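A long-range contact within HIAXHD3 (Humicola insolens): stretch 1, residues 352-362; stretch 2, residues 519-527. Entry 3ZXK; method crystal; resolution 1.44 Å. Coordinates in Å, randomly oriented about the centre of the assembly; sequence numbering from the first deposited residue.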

# COMPACT_ATOMS: atom_id res chain seq x y z
N GLY A 352 1.95 25.36 9.36
CA GLY A 352 1.27 24.32 8.60
C GLY A 352 -0.07 23.97 9.23
O GLY A 352 -0.74 24.82 9.82
N GLY A 353 -0.44 22.70 9.13
CA GLY A 353 -1.74 22.25 9.59
C GLY A 353 -2.65 21.88 8.44
O GLY A 353 -2.58 22.46 7.35
N LEU A 354 -3.47 20.87 8.70
CA LEU A 354 -4.45 20.40 7.76
C LEU A 354 -5.87 20.73 8.24
O LEU A 354 -6.27 20.32 9.34
N ILE A 355 -6.64 21.47 7.44
CA ILE A 355 -8.06 21.70 7.74
C ILE A 355 -8.90 20.63 7.07
O ILE A 355 -8.80 20.41 5.86
N LEU A 356 -9.67 19.91 7.89
CA LEU A 356 -10.68 18.96 7.38
C LEU A 356 -12.05 19.56 7.65
O LEU A 356 -12.50 19.64 8.83
N ARG A 357 -12.72 20.07 6.60
CA ARG A 357 -14.12 20.46 6.72
C ARG A 357 -15.00 19.25 6.54
O ARG A 357 -14.72 18.42 5.69
N THR A 358 -16.06 19.11 7.34
CA THR A 358 -16.96 17.98 7.07
C THR A 358 -17.43 17.96 5.60
O THR A 358 -17.84 18.99 5.05
N ALA A 359 -17.37 16.78 4.99
CA ALA A 359 -17.66 16.67 3.57
C ALA A 359 -18.88 15.81 3.29
O ALA A 359 -19.41 15.84 2.18
N THR A 360 -19.34 15.06 4.29
CA THR A 360 -20.47 14.13 4.13
C THR A 360 -21.37 14.17 5.35
O THR A 360 -20.88 14.21 6.49
N VAL A 361 -22.67 14.15 5.11
CA VAL A 361 -23.66 13.99 6.19
C VAL A 361 -24.05 12.52 6.20
O VAL A 361 -24.59 12.00 5.23
N THR A 362 -23.74 11.86 7.31
CA THR A 362 -23.94 10.41 7.46
C THR A 362 -23.85 10.03 8.95
O THR A 362 -23.23 10.76 9.75
N SER A 519 -25.45 18.41 9.47
CA SER A 519 -25.23 19.33 8.35
C SER A 519 -23.77 19.70 8.21
O SER A 519 -23.03 19.62 9.17
N LEU A 520 -23.37 20.12 7.02
CA LEU A 520 -22.00 20.56 6.81
C LEU A 520 -21.76 21.96 7.38
O LEU A 520 -22.69 22.62 7.81
N GLY A 521 -20.50 22.37 7.40
CA GLY A 521 -20.13 23.70 7.88
C GLY A 521 -19.06 23.64 8.94
O GLY A 521 -18.32 24.62 9.14
N GLY A 522 -18.97 22.50 9.63
CA GLY A 522 -17.94 22.29 10.67
C GLY A 522 -16.58 21.98 10.12
O GLY A 522 -16.42 21.59 8.94
N GLU A 523 -15.56 22.18 10.95
CA GLU A 523 -14.19 21.82 10.58
C GLU A 523 -13.32 21.59 11.80
O GLU A 523 -13.58 22.11 12.90
N VAL A 524 -12.29 20.79 11.58
CA VAL A 524 -11.24 20.62 12.54
C VAL A 524 -9.91 20.91 11.88
O VAL A 524 -9.79 20.87 10.65
N LYS A 525 -8.89 21.15 12.71
CA LYS A 525 -7.55 21.33 12.20
C LYS A 525 -6.70 20.20 12.77
O LYS A 525 -6.65 20.01 14.00
N VAL A 526 -6.04 19.47 11.89
CA VAL A 526 -5.08 18.47 12.32
C VAL A 526 -3.73 19.14 12.37
O VAL A 526 -3.18 19.55 11.34
N LYS A 527 -3.20 19.32 13.57
CA LYS A 527 -1.94 20.02 13.73
C LYS A 527 -0.76 19.12 13.48
O LYS A 527 0.27 19.57 12.98

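The strongest side-chain interaction across the two stretches is the salt bridge between Arg357 and Glu523, which face each other as a non-hydrogen-bonded antiparallel pair with CA atoms 4.1 Å apart. Arg357 NE donates to Glu523 OE1 at 3.0 Å with an N-H...O angle of 147°, and the carboxylate oxygen lies at the edge of the guanidinium, near its plane, where an N-H can reach it. Arg357 is extended after an m chi1 (m, t, t), whereas Glu523 takes p, t and a chi3 of 54°.

The backbone that sets these side chains in register is held by four strand hydrogen bonds: Leu354 N to Val526 O (3.0 Å, 177°), Val526 N to Leu354 O (2.7 Å), Leu356 N to Val524 O (2.9 Å) and Val524 N to Leu356 O (3.0 Å). A fifth, from Thr358 N to Gly522 O at 3.0 Å, carries the pairing just beyond the strands.

There, two waters fill the gap. Water 1 accepts from Thr358 OG1 and from Gly522 N and donates to Ser519 O, each at 2.7 Å, so the p rotamer of Thr358, whose CA-to-CB bond points toward stretch 2, ties its hydroxyl to that loop through solvent. Water 2 accepts from Gly521 N at 2.8 Å and donates to Thr358 O at 2.8 Å and to Gly522 O at 3.2 Å.

Alternation along the strands puts Leu354, Leu356, Val524 and Val526 on one buried face. Leu356 (m, t) reaches both valines: its CB lies 4.1 Å from CG2 of Val524 (m), and its CD1 lies 3.9 Å from CG2 of Val526 (t). Leu354 (t, p) meets Val526 CB to CB at 4.1 Å.

Ile355 (m, m) shares the other face with Arg357, Glu523 and Lys525. Ile355 CG2 approaches Glu523 OE2 at 3.6 Å, while Ile355 CD1 packs on Lys525 CB at 3.9 Å; the end of Lys525 (t, t, p, t) leads away. At Gly353, an ideal CB would sit a tight 3.5 Å from Lys525 CD, and its backbone angles by themselves call for glycine.

Past the strands, Leu520 (m, t) starts sideways but its end comes nearer to stretch 1. Its CD2 lies 3.6 Å from Thr358 O, 3.6 Å from Thr360 N and 3.7 Å from CG2 of Val361 (t), whose CA-to-CB bond points toward stretch 2. That same Val361 CG2 is 3.9 Å from Ser519 CA, closing an exposed apolar margin.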

# COMPACT_ATOMS: atom_id res chain seq x y z
CB LEU A 354 -4.31 18.87 7.61
CG LEU A 354 -5.43 18.09 6.85
CD1 LEU A 354 -5.43 18.49 5.37
CD2 LEU A 354 -5.27 16.58 7.00
CB ILE A 355 -8.52 23.09 7.23
CG1 ILE A 355 -7.68 24.19 7.88
CG2 ILE A 355 -10.03 23.27 7.42
CD1 ILE A 355 -8.06 24.48 9.30
CB LEU A 356 -10.56 17.61 8.10
CG LEU A 356 -9.28 16.78 7.91
CD1 LEU A 356 -9.33 15.50 8.75
CD2 LEU A 356 -9.14 16.43 6.44
CB ARG A 357 -14.48 21.51 5.66
CG ARG A 357 -13.68 22.80 5.83
CD ARG A 357 -14.17 23.90 4.93
NE ARG A 357 -13.64 25.20 5.37
CZ ARG A 357 -13.73 26.30 4.65
NH1 ARG A 357 -14.28 26.28 3.43
NH2 ARG A 357 -13.21 27.42 5.15
CB THR A 358 -18.17 17.99 8.03
OG1 THR A 358 -18.84 19.26 7.94
CG2 THR A 358 -17.69 17.79 9.46
CB ALA A 359 -16.44 16.15 2.81
CB THR A 360 -19.94 12.68 4.05
OG1 THR A 360 -18.94 12.60 3.02
CG2 THR A 360 -21.04 11.72 3.76
CB VAL A 361 -24.92 14.89 5.96
CG1 VAL A 361 -26.02 14.59 6.98
CG2 VAL A 361 -24.49 16.35 5.96
CB THR A 362 -22.90 9.61 6.62
OG1 THR A 362 -23.20 8.21 6.67
CG2 THR A 362 -21.46 9.85 7.09
CB SER A 519 -26.05 20.60 8.56
OG SER A 519 -25.36 21.45 9.45
CB LEU A 520 -21.64 20.50 5.33
CG LEU A 520 -21.98 19.18 4.63
CD1 LEU A 520 -21.59 19.31 3.16
CD2 LEU A 520 -21.26 17.99 5.27
CB GLU A 523 -13.55 22.88 9.66
CG GLU A 523 -13.20 24.18 10.35
CD GLU A 523 -12.71 25.22 9.34
OE1 GLU A 523 -13.42 25.50 8.35
OE2 GLU A 523 -11.62 25.77 9.52
CB VAL A 524 -11.27 19.21 13.18
CG1 VAL A 524 -12.63 18.91 13.81
CG2 VAL A 524 -10.87 18.14 12.19
CB LYS A 525 -6.98 22.69 12.65
CG LYS A 525 -5.54 22.95 12.16
CD LYS A 525 -5.07 24.39 12.37
CE LYS A 525 -4.97 24.78 13.83
NZ LYS A 525 -4.47 26.18 13.94
CB VAL A 526 -5.06 17.26 11.36
CG1 VAL A 526 -4.34 16.11 12.02
CG2 VAL A 526 -6.49 16.84 11.02
CB LYS A 527 -1.80 20.62 15.12
CG LYS A 527 -2.90 21.60 15.49
CD LYS A 527 -2.50 22.25 16.80
CE LYS A 527 -3.70 22.62 17.63
NZ LYS A 527 -3.22 22.99 18.99
O HOH W 1 -20.45 20.20 9.87
O HOH W 2 -18.08 21.55 6.15